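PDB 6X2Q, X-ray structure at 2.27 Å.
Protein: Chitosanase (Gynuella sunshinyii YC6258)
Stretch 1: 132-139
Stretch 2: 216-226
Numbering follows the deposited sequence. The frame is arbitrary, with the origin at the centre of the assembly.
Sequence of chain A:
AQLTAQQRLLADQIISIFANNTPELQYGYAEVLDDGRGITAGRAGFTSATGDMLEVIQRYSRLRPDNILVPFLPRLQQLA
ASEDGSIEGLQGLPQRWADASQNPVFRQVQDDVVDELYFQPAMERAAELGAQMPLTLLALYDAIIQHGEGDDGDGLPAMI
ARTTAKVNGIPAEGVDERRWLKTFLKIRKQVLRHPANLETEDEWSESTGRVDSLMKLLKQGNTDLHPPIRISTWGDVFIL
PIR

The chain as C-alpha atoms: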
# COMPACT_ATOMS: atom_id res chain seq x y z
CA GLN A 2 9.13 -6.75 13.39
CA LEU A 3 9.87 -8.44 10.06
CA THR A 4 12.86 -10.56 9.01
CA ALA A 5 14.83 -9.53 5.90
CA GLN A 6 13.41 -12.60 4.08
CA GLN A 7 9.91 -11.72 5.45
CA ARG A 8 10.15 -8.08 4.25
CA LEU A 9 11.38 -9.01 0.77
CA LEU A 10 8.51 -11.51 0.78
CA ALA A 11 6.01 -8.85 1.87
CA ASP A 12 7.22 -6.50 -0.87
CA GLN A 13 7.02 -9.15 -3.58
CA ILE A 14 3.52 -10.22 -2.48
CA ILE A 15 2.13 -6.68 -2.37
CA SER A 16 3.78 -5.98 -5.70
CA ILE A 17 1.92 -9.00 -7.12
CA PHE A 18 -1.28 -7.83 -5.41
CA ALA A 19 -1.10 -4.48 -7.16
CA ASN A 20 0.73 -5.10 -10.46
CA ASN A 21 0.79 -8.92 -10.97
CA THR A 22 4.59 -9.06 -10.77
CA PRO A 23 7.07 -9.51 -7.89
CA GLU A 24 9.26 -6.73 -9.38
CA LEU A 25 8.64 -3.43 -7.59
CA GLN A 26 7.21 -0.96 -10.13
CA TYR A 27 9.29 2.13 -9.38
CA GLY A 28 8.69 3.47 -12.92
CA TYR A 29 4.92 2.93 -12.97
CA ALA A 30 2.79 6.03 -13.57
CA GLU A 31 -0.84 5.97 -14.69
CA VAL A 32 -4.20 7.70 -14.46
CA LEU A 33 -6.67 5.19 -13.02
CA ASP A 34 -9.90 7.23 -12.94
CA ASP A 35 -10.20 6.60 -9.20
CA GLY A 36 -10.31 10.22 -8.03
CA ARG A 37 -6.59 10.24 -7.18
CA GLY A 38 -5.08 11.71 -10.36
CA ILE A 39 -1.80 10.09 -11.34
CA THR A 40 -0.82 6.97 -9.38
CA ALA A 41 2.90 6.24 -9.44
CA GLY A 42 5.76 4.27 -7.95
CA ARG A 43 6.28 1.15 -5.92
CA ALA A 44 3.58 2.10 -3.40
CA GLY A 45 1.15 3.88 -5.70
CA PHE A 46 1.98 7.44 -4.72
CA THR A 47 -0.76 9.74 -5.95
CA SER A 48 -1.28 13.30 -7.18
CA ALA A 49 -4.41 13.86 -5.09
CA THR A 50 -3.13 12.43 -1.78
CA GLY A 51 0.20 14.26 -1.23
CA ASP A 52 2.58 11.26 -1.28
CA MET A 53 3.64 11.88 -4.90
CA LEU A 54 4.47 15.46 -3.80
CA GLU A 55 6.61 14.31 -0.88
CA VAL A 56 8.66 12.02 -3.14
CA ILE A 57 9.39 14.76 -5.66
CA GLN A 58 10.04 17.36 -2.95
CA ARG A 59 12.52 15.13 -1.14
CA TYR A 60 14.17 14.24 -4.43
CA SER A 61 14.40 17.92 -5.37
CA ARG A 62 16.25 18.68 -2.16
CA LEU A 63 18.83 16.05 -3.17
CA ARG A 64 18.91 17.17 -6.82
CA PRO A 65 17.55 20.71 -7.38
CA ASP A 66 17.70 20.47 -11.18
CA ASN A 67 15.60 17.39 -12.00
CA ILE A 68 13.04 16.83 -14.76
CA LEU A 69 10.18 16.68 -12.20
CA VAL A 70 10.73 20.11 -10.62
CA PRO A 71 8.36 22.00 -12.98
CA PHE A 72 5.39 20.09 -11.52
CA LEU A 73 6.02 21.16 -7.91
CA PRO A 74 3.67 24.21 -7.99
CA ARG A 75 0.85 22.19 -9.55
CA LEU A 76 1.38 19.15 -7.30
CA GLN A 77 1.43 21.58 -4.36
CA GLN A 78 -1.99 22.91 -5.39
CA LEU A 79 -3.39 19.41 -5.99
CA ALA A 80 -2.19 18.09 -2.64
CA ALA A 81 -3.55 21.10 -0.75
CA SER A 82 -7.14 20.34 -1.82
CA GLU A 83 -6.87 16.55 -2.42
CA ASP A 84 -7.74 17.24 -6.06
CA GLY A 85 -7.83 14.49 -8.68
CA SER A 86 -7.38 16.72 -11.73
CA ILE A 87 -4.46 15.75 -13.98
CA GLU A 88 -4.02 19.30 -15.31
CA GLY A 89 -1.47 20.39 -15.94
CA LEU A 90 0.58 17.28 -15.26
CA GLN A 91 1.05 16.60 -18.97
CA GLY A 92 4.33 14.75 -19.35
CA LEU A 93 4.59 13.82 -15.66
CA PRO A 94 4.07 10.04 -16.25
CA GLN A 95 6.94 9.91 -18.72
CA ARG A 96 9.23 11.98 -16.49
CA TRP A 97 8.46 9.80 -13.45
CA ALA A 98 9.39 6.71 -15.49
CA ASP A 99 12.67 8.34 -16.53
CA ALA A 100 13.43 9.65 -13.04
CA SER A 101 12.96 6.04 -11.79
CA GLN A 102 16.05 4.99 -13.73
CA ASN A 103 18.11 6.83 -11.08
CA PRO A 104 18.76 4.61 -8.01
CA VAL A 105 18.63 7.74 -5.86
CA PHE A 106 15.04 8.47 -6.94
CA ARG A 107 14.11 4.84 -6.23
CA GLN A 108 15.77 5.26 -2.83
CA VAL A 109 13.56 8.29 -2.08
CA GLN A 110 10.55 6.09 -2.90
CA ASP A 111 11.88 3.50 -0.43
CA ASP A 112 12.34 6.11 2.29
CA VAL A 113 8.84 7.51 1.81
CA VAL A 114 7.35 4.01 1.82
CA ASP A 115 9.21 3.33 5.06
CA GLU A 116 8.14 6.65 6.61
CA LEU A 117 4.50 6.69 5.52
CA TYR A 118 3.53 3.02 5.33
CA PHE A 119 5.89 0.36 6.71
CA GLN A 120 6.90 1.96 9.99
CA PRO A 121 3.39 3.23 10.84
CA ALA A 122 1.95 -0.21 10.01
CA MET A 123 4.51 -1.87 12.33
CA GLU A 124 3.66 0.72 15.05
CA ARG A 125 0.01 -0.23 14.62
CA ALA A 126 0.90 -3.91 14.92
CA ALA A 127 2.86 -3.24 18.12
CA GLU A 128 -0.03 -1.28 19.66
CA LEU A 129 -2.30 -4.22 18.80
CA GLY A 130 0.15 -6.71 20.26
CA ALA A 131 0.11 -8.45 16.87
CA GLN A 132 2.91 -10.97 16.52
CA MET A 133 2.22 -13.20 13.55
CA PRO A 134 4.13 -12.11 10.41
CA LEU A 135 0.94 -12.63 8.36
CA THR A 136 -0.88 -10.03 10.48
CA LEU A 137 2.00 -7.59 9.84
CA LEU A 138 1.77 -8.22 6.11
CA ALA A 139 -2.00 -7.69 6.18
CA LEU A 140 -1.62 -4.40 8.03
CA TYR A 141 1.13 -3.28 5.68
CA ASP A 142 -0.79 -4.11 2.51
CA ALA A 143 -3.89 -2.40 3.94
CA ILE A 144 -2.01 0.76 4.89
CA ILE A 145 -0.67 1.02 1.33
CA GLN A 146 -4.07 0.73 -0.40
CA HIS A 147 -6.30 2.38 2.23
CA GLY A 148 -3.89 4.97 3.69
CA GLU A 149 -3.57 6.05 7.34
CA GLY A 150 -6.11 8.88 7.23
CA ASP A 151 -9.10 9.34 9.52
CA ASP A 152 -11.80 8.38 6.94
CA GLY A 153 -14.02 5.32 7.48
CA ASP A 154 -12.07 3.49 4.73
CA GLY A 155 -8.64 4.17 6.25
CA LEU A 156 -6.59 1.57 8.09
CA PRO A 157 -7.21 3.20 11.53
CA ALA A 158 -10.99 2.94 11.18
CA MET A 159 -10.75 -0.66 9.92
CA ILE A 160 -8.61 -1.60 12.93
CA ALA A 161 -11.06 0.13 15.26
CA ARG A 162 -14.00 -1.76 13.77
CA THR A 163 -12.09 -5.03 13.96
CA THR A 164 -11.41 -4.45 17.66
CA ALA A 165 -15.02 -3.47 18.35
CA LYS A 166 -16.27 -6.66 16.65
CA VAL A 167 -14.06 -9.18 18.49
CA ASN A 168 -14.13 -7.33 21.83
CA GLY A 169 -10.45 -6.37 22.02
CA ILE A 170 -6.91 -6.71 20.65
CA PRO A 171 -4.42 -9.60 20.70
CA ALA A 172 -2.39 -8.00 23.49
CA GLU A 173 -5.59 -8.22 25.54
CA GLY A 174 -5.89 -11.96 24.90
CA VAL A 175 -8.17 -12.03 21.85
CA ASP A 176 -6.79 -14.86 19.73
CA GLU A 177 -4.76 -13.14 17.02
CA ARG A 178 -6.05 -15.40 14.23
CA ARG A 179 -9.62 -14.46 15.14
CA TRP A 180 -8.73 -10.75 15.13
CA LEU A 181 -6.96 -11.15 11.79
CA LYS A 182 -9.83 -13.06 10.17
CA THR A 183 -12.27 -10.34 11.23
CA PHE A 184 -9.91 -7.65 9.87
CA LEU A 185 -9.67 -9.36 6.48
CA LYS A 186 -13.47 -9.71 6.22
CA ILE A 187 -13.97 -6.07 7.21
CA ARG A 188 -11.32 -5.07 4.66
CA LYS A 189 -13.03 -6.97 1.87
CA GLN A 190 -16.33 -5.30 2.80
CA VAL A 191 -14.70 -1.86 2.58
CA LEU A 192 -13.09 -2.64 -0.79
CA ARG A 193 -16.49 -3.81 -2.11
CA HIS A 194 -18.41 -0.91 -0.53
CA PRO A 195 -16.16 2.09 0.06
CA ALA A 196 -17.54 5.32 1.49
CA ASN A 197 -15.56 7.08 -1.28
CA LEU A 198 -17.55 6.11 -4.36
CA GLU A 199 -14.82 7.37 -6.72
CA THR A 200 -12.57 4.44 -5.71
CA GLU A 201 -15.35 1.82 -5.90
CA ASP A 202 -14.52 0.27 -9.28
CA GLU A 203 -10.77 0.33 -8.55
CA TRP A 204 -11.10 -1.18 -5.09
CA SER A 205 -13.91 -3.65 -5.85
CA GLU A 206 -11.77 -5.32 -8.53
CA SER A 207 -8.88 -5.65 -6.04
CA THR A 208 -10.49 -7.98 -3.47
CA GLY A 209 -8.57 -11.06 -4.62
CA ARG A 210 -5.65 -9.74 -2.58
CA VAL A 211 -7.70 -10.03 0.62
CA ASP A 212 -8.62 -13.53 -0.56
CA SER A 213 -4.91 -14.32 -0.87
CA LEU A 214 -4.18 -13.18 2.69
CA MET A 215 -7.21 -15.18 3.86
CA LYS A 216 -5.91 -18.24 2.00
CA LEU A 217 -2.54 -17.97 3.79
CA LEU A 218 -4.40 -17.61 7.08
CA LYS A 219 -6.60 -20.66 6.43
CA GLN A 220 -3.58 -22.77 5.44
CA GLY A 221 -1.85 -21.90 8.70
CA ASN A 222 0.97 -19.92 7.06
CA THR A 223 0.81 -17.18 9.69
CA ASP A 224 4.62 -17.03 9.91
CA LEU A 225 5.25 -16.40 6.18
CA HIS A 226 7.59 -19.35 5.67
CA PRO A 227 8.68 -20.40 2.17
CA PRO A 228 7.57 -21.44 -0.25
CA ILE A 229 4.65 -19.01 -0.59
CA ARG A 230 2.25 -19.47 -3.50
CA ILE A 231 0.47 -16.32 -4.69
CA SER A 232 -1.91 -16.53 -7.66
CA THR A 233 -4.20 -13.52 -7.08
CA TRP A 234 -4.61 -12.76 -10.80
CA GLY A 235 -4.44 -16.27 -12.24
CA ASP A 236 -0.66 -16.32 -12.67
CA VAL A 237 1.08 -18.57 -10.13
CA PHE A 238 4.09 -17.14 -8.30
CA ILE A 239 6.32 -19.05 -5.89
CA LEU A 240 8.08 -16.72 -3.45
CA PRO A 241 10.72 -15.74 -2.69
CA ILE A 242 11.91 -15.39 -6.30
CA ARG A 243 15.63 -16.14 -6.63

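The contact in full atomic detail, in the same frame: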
# COMPACT_ATOMS: atom_id res chain seq x y z
N GLN A 132 1.61 -10.35 16.60
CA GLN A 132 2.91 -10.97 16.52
C GLN A 132 3.08 -11.95 15.37
O GLN A 132 4.21 -12.39 15.12
CB GLN A 132 3.23 -11.68 17.85
CG GLN A 132 3.43 -10.67 18.97
CD GLN A 132 4.07 -11.26 20.18
OE1 GLN A 132 3.40 -11.85 21.02
NE2 GLN A 132 5.39 -11.10 20.30
N MET A 133 2.03 -12.31 14.67
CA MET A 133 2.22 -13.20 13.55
C MET A 133 2.67 -12.40 12.33
O MET A 133 2.07 -11.36 12.02
CB MET A 133 0.94 -13.98 13.24
CG MET A 133 0.29 -14.61 14.47
SD MET A 133 -1.06 -15.74 14.03
CE MET A 133 -2.23 -14.56 13.30
N PRO A 134 3.71 -12.83 11.63
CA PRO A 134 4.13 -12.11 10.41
C PRO A 134 3.00 -11.86 9.41
O PRO A 134 2.99 -10.80 8.76
CB PRO A 134 5.21 -13.04 9.84
CG PRO A 134 5.80 -13.70 11.08
CD PRO A 134 4.65 -13.91 12.01
N LEU A 135 2.06 -12.80 9.29
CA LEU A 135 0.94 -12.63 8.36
C LEU A 135 0.09 -11.41 8.73
O LEU A 135 -0.33 -10.65 7.86
CB LEU A 135 0.07 -13.89 8.34
CG LEU A 135 -1.19 -13.82 7.48
CD1 LEU A 135 -0.79 -13.68 6.03
CD2 LEU A 135 -2.07 -15.04 7.65
N THR A 136 -0.17 -11.22 10.03
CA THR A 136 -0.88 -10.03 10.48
C THR A 136 -0.12 -8.75 10.10
O THR A 136 -0.74 -7.75 9.70
CB THR A 136 -1.11 -10.10 11.99
OG1 THR A 136 -1.66 -11.37 12.30
CG2 THR A 136 -2.09 -9.03 12.48
N LEU A 137 1.21 -8.76 10.22
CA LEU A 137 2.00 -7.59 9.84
C LEU A 137 1.87 -7.32 8.34
O LEU A 137 1.73 -6.16 7.92
CB LEU A 137 3.47 -7.78 10.23
CG LEU A 137 3.90 -7.45 11.66
CD1 LEU A 137 2.91 -7.93 12.70
CD2 LEU A 137 5.30 -8.01 11.98
N LEU A 138 1.93 -8.38 7.54
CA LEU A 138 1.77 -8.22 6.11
C LEU A 138 0.40 -7.64 5.78
O LEU A 138 0.28 -6.68 5.01
CB LEU A 138 1.98 -9.58 5.44
CG LEU A 138 1.65 -9.64 3.95
CD1 LEU A 138 2.58 -8.72 3.16
CD2 LEU A 138 1.75 -11.06 3.45
N ALA A 139 -0.65 -8.17 6.43
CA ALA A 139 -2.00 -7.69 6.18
C ALA A 139 -2.15 -6.23 6.56
O ALA A 139 -2.81 -5.46 5.85
CB ALA A 139 -3.01 -8.54 6.94
N LYS A 216 -6.37 -16.90 2.35
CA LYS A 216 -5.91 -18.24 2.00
C LYS A 216 -4.69 -18.63 2.84
O LYS A 216 -4.65 -19.71 3.44
CB LYS A 216 -5.62 -18.29 0.49
CG LYS A 216 -5.14 -19.64 -0.05
CD LYS A 216 -4.45 -19.51 -1.43
CE LYS A 216 -2.95 -19.10 -1.31
NZ LYS A 216 -2.19 -19.24 -2.61
N LEU A 217 -3.70 -17.72 2.93
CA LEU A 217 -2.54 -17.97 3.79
C LEU A 217 -2.97 -18.20 5.23
O LEU A 217 -2.42 -19.06 5.92
CB LEU A 217 -1.54 -16.81 3.71
CG LEU A 217 -0.95 -16.51 2.33
CD1 LEU A 217 0.06 -15.38 2.39
CD2 LEU A 217 -0.32 -17.75 1.73
N LEU A 218 -3.94 -17.42 5.71
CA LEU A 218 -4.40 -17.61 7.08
C LEU A 218 -5.06 -18.97 7.25
O LEU A 218 -4.79 -19.68 8.22
CB LEU A 218 -5.34 -16.48 7.49
CG LEU A 218 -5.99 -16.63 8.87
CD1 LEU A 218 -4.93 -16.75 9.97
CD2 LEU A 218 -6.91 -15.45 9.15
N LYS A 219 -5.91 -19.38 6.29
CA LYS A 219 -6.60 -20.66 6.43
C LYS A 219 -5.66 -21.85 6.29
O LYS A 219 -5.94 -22.93 6.84
CB LYS A 219 -7.73 -20.78 5.40
CG LYS A 219 -9.09 -20.40 5.97
CD LYS A 219 -9.87 -19.57 4.99
CE LYS A 219 -10.40 -20.43 3.85
NZ LYS A 219 -11.53 -19.73 3.16
N GLN A 220 -4.56 -21.71 5.55
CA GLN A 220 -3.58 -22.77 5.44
C GLN A 220 -2.57 -22.77 6.58
O GLN A 220 -1.62 -23.56 6.55
CB GLN A 220 -2.86 -22.67 4.10
CG GLN A 220 -3.78 -22.88 2.92
CD GLN A 220 -3.08 -22.62 1.62
OE1 GLN A 220 -2.12 -21.84 1.57
NE2 GLN A 220 -3.54 -23.25 0.56
N GLY A 221 -2.76 -21.92 7.58
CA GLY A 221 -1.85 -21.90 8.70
C GLY A 221 -0.50 -21.28 8.44
O GLY A 221 0.40 -21.42 9.29
N ASN A 222 -0.30 -20.60 7.31
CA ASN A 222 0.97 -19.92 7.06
C ASN A 222 0.93 -18.50 7.63
O ASN A 222 1.00 -17.50 6.92
CB ASN A 222 1.30 -19.94 5.58
CG ASN A 222 2.75 -19.56 5.31
OD1 ASN A 222 3.42 -19.01 6.18
ND2 ASN A 222 3.23 -19.84 4.10
N THR A 223 0.82 -18.44 8.96
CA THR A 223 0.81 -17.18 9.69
C THR A 223 2.21 -16.62 9.94
O THR A 223 2.33 -15.49 10.43
CB THR A 223 0.11 -17.36 11.03
OG1 THR A 223 0.87 -18.30 11.81
CG2 THR A 223 -1.33 -17.89 10.83
N ASP A 224 3.25 -17.40 9.65
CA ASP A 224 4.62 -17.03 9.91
C ASP A 224 5.37 -16.70 8.62
O ASP A 224 6.55 -16.33 8.68
CB ASP A 224 5.34 -18.14 10.69
CG ASP A 224 5.44 -19.45 9.90
OD1 ASP A 224 4.50 -19.78 9.14
OD2 ASP A 224 6.47 -20.15 10.06
N LEU A 225 4.69 -16.82 7.47
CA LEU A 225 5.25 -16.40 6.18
C LEU A 225 6.55 -17.15 5.89
O LEU A 225 7.59 -16.55 5.61
CB LEU A 225 5.47 -14.89 6.12
CG LEU A 225 4.22 -14.01 6.19
CD1 LEU A 225 4.60 -12.54 6.12
CD2 LEU A 225 3.22 -14.37 5.09
N HIS A 226 6.49 -18.47 5.99
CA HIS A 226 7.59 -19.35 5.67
C HIS A 226 7.52 -19.79 4.21
O HIS A 226 6.42 -19.96 3.67
CB HIS A 226 7.57 -20.57 6.58
CG HIS A 226 6.37 -21.44 6.39
ND1 HIS A 226 5.28 -21.40 7.23
CD2 HIS A 226 6.09 -22.37 5.45
CE1 HIS A 226 4.38 -22.27 6.82
NE2 HIS A 226 4.84 -22.87 5.74

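The first turn of a helix has backbone amides with no carbonyl of its own helix to receive them, and a loop from a distant part of the chain can supply the missing acceptor. The chitosanase contact between residues 132-139 and 216-226 illustrates this, with one polar bond set among apolar side chains.

Stretch 2 opens as the end of a helix. Leu 217 and Leu 218 lie against Leu 135: CD1 of Leu 135 is 4.0 Å from CB of Leu 217, and CD2 of Leu 135 is 3.6 Å from CB of Leu 218. Gln 220 then leaves helical geometry, and Gly 221 follows with positive phi, a conformation that favours glycine, as the chain turns back toward stretch 1.

Asn 222 scarcely touches the other stretch but braces the loop internally. Its OD1 accepts a hydrogen bond from N of His 226 at 3.1 Å and a weak one from N of Leu 225 at 2.8 Å, and its ND2 donates to O of His 226 at 3.2 Å.

Thr 223 provides the acceptor. N of Leu 135 donates to O of Thr 223 at 2.9 Å, with a nearly straight angle of 163°. The same oxygen lies 3.2 Å from N of Pro 134, but proline has no hydrogen to share, so the bond falls to the next residue. Met 133, at the N-cap position, packs its SD 3.6 Å from CB of Thr 223.

The CA-to-CB bond of Asp 224 points away from stretch 1; its OD1 accepts a hydrogen bond from ND1 of His 226 at 2.6 Å. Leu 225 turns back inward, its CD1 3.8 Å from CB of Pro 134 and its CD2 4.0 Å from CD2 of Leu 138, extending the apolar packing one helical turn beyond Pro 134.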